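Local coordinates for endonuclease 2 (Arabidopsis thaliana, PDB 4CXV) that cleaves RNA and single-stranded DNA endonucleolytically, and double-stranded DNA less readily, using divalent metal ions to leave 5'-phosphorylated products, at the glycan on Asn91. Coordinates in Å, arbitrary orientation; residue numbers count along the deposited sequence, not the author numbering.

The glycan on Asn91. Residues 52-53, 57, 82-83, 88, 91-92, 95, 109. With NAG (2-acetamido-2-deoxy-beta-D-glucopyranose), chain B; NAG (2-acetamido-2-deoxy-beta-D-glucopyranose), chain C; BMA (beta-D-mannopyranose), chain D; MAN (alpha-D-mannopyranose), chain E.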
loop_
_atom_site.group_PDB
_atom_site.type_symbol
_atom_site.label_atom_id
_atom_site.label_comp_id
_atom_site.label_asym_id
_atom_site.label_seq_id
_atom_site.Cartn_x
_atom_site.Cartn_y
_atom_site.Cartn_z
ATOM N N HIS A 52 14.705 -7.312 11.421
ATOM C CA HIS A 52 13.519 -7.923 12.063
ATOM C C HIS A 52 12.603 -6.858 12.661
ATOM O O HIS A 52 11.383 -7.017 12.684
ATOM C CB HIS A 52 13.930 -8.904 13.177
ATOM C CG HIS A 52 14.168 -8.232 14.486
ATOM N ND1 HIS A 52 15.309 -7.501 14.745
ATOM C CD2 HIS A 52 13.381 -8.114 15.585
ATOM C CE1 HIS A 52 15.230 -6.990 15.962
ATOM N NE2 HIS A 52 14.058 -7.324 16.478
ATOM N N TRP A 53 13.200 -5.758 13.122
ATOM C CA TRP A 53 12.478 -4.623 13.640
ATOM C C TRP A 53 11.497 -4.010 12.634
ATOM O O TRP A 53 10.613 -3.247 13.014
ATOM C CB TRP A 53 13.459 -3.544 14.160
ATOM C CG TRP A 53 14.579 -3.152 13.212
ATOM C CD1 TRP A 53 15.878 -3.564 13.281
ATOM C CD2 TRP A 53 14.515 -2.227 12.112
ATOM N NE1 TRP A 53 16.627 -2.963 12.301
ATOM C CE2 TRP A 53 15.815 -2.149 11.555
ATOM C CE3 TRP A 53 13.491 -1.461 11.543
ATOM C CZ2 TRP A 53 16.115 -1.357 10.439
ATOM C CZ3 TRP A 53 13.784 -0.668 10.445
ATOM C CH2 TRP A 53 15.098 -0.617 9.905
ATOM N N LEU A 57 6.125 -3.118 10.765
ATOM C CA LEU A 57 5.879 -1.854 10.100
ATOM C C LEU A 57 5.069 -1.995 8.821
ATOM O O LEU A 57 4.730 -0.974 8.224
ATOM C CB LEU A 57 7.222 -1.162 9.776
ATOM C CG LEU A 57 8.183 -0.952 10.958
ATOM C CD1 LEU A 57 9.403 -0.154 10.516
ATOM C CD2 LEU A 57 7.494 -0.251 12.128
ATOM N N GLY A 82 3.879 3.358 17.856
ATOM C CA GLY A 82 4.422 3.858 16.587
ATOM C C GLY A 82 4.896 2.783 15.635
ATOM O O GLY A 82 5.099 3.039 14.478
ATOM N N ARG A 83 5.041 1.556 16.124
ATOM C CA ARG A 83 5.607 0.496 15.309
ATOM C C ARG A 83 4.491 -0.278 14.569
ATOM O O ARG A 83 4.115 -1.412 14.913
ATOM C CB ARG A 83 6.504 -0.420 16.142
ATOM C CG ARG A 83 7.570 0.333 16.922
ATOM C CD ARG A 83 8.811 -0.496 17.151
ATOM N NE ARG A 83 9.456 -0.913 15.909
ATOM C CZ ARG A 83 10.348 -0.194 15.230
ATOM N NH1 ARG A 83 10.688 1.020 15.636
ATOM N NH2 ARG A 83 10.863 -0.670 14.102
ATOM N N ALA A 88 5.367 4.014 10.699
ATOM C CA ALA A 88 6.488 3.921 9.784
ATOM C C ALA A 88 6.426 5.018 8.726
ATOM O O ALA A 88 7.445 5.621 8.362
ATOM C CB ALA A 88 6.448 2.562 9.117
ATOM N N ASN A 91 7.563 8.162 10.257
ATOM C CA ASN A 91 9.011 8.090 10.479
ATOM C C ASN A 91 9.811 8.404 9.232
ATOM O O ASN A 91 10.681 9.276 9.225
ATOM C CB ASN A 91 9.380 6.662 10.849
ATOM C CG ASN A 91 10.814 6.505 11.301
ATOM O OD1 ASN A 91 11.506 7.468 11.683
ATOM N ND2 ASN A 91 11.275 5.244 11.257
ATOM N N TYR A 92 9.535 7.659 8.179
ATOM C CA TYR A 92 10.351 7.757 6.975
ATOM C C TYR A 92 10.067 9.015 6.184
ATOM O O TYR A 92 10.993 9.565 5.567
ATOM C CB TYR A 92 10.243 6.481 6.169
ATOM C CG TYR A 92 10.859 5.322 6.910
ATOM C CD1 TYR A 92 12.248 5.205 7.013
ATOM C CD2 TYR A 92 10.073 4.353 7.526
ATOM C CE1 TYR A 92 12.820 4.153 7.696
ATOM C CE2 TYR A 92 10.639 3.295 8.228
ATOM C CZ TYR A 92 12.014 3.200 8.300
ATOM O OH TYR A 92 12.592 2.157 8.969
ATOM N N GLN A 95 12.170 11.587 7.949
ATOM C CA GLN A 95 13.574 11.437 7.569
ATOM C C GLN A 95 13.864 12.076 6.228
ATOM O O GLN A 95 14.879 12.738 6.068
ATOM C CB GLN A 95 13.943 9.972 7.500
ATOM C CG GLN A 95 14.027 9.312 8.852
ATOM C CD GLN A 95 14.315 7.830 8.766
ATOM O OE1 GLN A 95 15.027 7.377 7.878
ATOM N NE2 GLN A 95 13.801 7.075 9.728
ATOM N N TYR A 109 20.594 8.992 9.020
ATOM C CA TYR A 109 19.768 8.040 8.308
ATOM C C TYR A 109 20.093 7.846 6.825
ATOM O O TYR A 109 20.477 8.774 6.126
ATOM C CB TYR A 109 18.314 8.467 8.396
ATOM C CG TYR A 109 17.742 8.388 9.773
ATOM C CD1 TYR A 109 17.641 7.168 10.434
ATOM C CD2 TYR A 109 17.282 9.526 10.413
ATOM C CE1 TYR A 109 17.091 7.086 11.698
ATOM C CE2 TYR A 109 16.736 9.459 11.677
ATOM C CZ TYR A 109 16.641 8.237 12.314
ATOM O OH TYR A 109 16.109 8.181 13.564
HETATM C C1 NAG B . 12.545 4.730 11.726
HETATM C C2 NAG B . 12.091 3.429 12.402
HETATM C C3 NAG B . 13.272 2.895 13.185
HETATM C C4 NAG B . 14.456 2.670 12.231
HETATM C C5 NAG B . 14.694 3.878 11.321
HETATM C C6 NAG B . 15.763 3.654 10.237
HETATM C C7 NAG B . 9.628 3.335 12.929
HETATM C C8 NAG B . 9.301 3.094 11.517
HETATM N N2 NAG B . 10.912 3.504 13.291
HETATM O O3 NAG B . 12.888 1.692 13.840
HETATM O O4 NAG B . 15.570 2.635 13.087
HETATM O O5 NAG B . 13.519 4.433 10.761
HETATM O O6 NAG B . 15.431 2.536 9.438
HETATM O O7 NAG B . 8.659 3.423 13.731
HETATM C C1 NAG C . 15.985 1.310 13.417
HETATM C C2 NAG C . 17.494 1.328 13.676
HETATM C C3 NAG C . 17.984 -0.095 14.004
HETATM C C4 NAG C . 17.205 -0.588 15.208
HETATM C C5 NAG C . 15.696 -0.424 15.004
HETATM C C6 NAG C . 14.968 -0.764 16.305
HETATM C C7 NAG C . 18.772 3.120 12.560
HETATM C C8 NAG C . 19.657 3.537 11.405
HETATM N N2 NAG C . 18.313 1.852 12.590
HETATM O O3 NAG C . 19.387 -0.120 14.274
HETATM O O4 NAG C . 17.462 -1.960 15.469
HETATM O O5 NAG C . 15.349 0.891 14.595
HETATM O O6 NAG C . 13.601 -0.510 16.122
HETATM O O7 NAG C . 18.472 3.957 13.413
HETATM C C1 BMA D . 18.209 -2.145 16.686
HETATM C C2 BMA D . 17.966 -3.569 17.191
HETATM C C3 BMA D . 18.802 -3.834 18.440
HETATM C C4 BMA D . 20.255 -3.433 18.212
HETATM C C5 BMA D . 20.341 -2.000 17.674
HETATM C C6 BMA D . 21.813 -1.612 17.489
HETATM O O2 BMA D . 18.316 -4.496 16.179
HETATM O O3 BMA D . 18.725 -5.194 18.842
HETATM O O4 BMA D . 20.963 -3.552 19.426
HETATM O O5 BMA D . 19.594 -1.944 16.464
HETATM O O6 BMA D . 22.075 -0.978 16.254
HETATM C C1 MAN E . 18.033 -5.316 20.096
HETATM C C2 MAN E . 18.015 -6.774 20.572
HETATM C C3 MAN E . 16.948 -7.626 19.863
HETATM C C4 MAN E . 15.575 -6.950 19.940
HETATM C C5 MAN E . 15.699 -5.510 19.403
HETATM C C6 MAN E . 14.392 -4.714 19.530
HETATM O O2 MAN E . 17.785 -6.748 21.974
HETATM O O3 MAN E . 16.854 -8.940 20.395
HETATM O O4 MAN E . 14.607 -7.716 19.234
HETATM O O5 MAN E . 16.718 -4.778 20.055
HETATM O O6 MAN E . 14.291 -3.775 18.471
#
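The N-linked glycan on Asn91 begins with an N-glycosidic bond from ND2 to C1 of the first NAG (chain B), and polar side chains then fix how that sugar is turned. Gln95, one helical turn on and extended beyond CG, has two amide N-H to share: NE2 donates to the ring oxygen O5 at 2.9 Å, in the amide plane, and to Asn91 OD1 from above that carbonyl's plane, which probably helps to steady the linkage. Tyr92 brings its phenol OH to the sugar's O6 hydroxyl at 2.9 Å, while its ring face lies against Asn91 ND2. Arg83, its chain bent at chi3 (61°), meets the O3 hydroxyl end-on, NH1 at 2.9 Å and NH2 at 3.1 Å, a guanidinium suiting one shared acceptor; NH2 also binds Trp53 O. O3 in turn donates to the ring oxygen of the second NAG (chain C). Farther out, His52 NE2 donates to MAN O4 at 2.8 Å, a bent bond 35° out of the imidazole plane. The second NAG lies over one face of Trp53, its C5 3.5 Å from the five-membered ring's centroid, a CH-pi contact suited to a broad indole. An alanine here removes that face, and the second NAG would probably be held less firmly, with the outer glycan more mobile. The acetamide methyl C8 packs against Leu57 CD1, Tyr92 CE2 and Ala88 CA, whose small side chain lets the helix come close. The mostly buried first sugar thus bridges helix 85-96 and 3-10 helix 52-58, while BMA and MAN project largely uncovered.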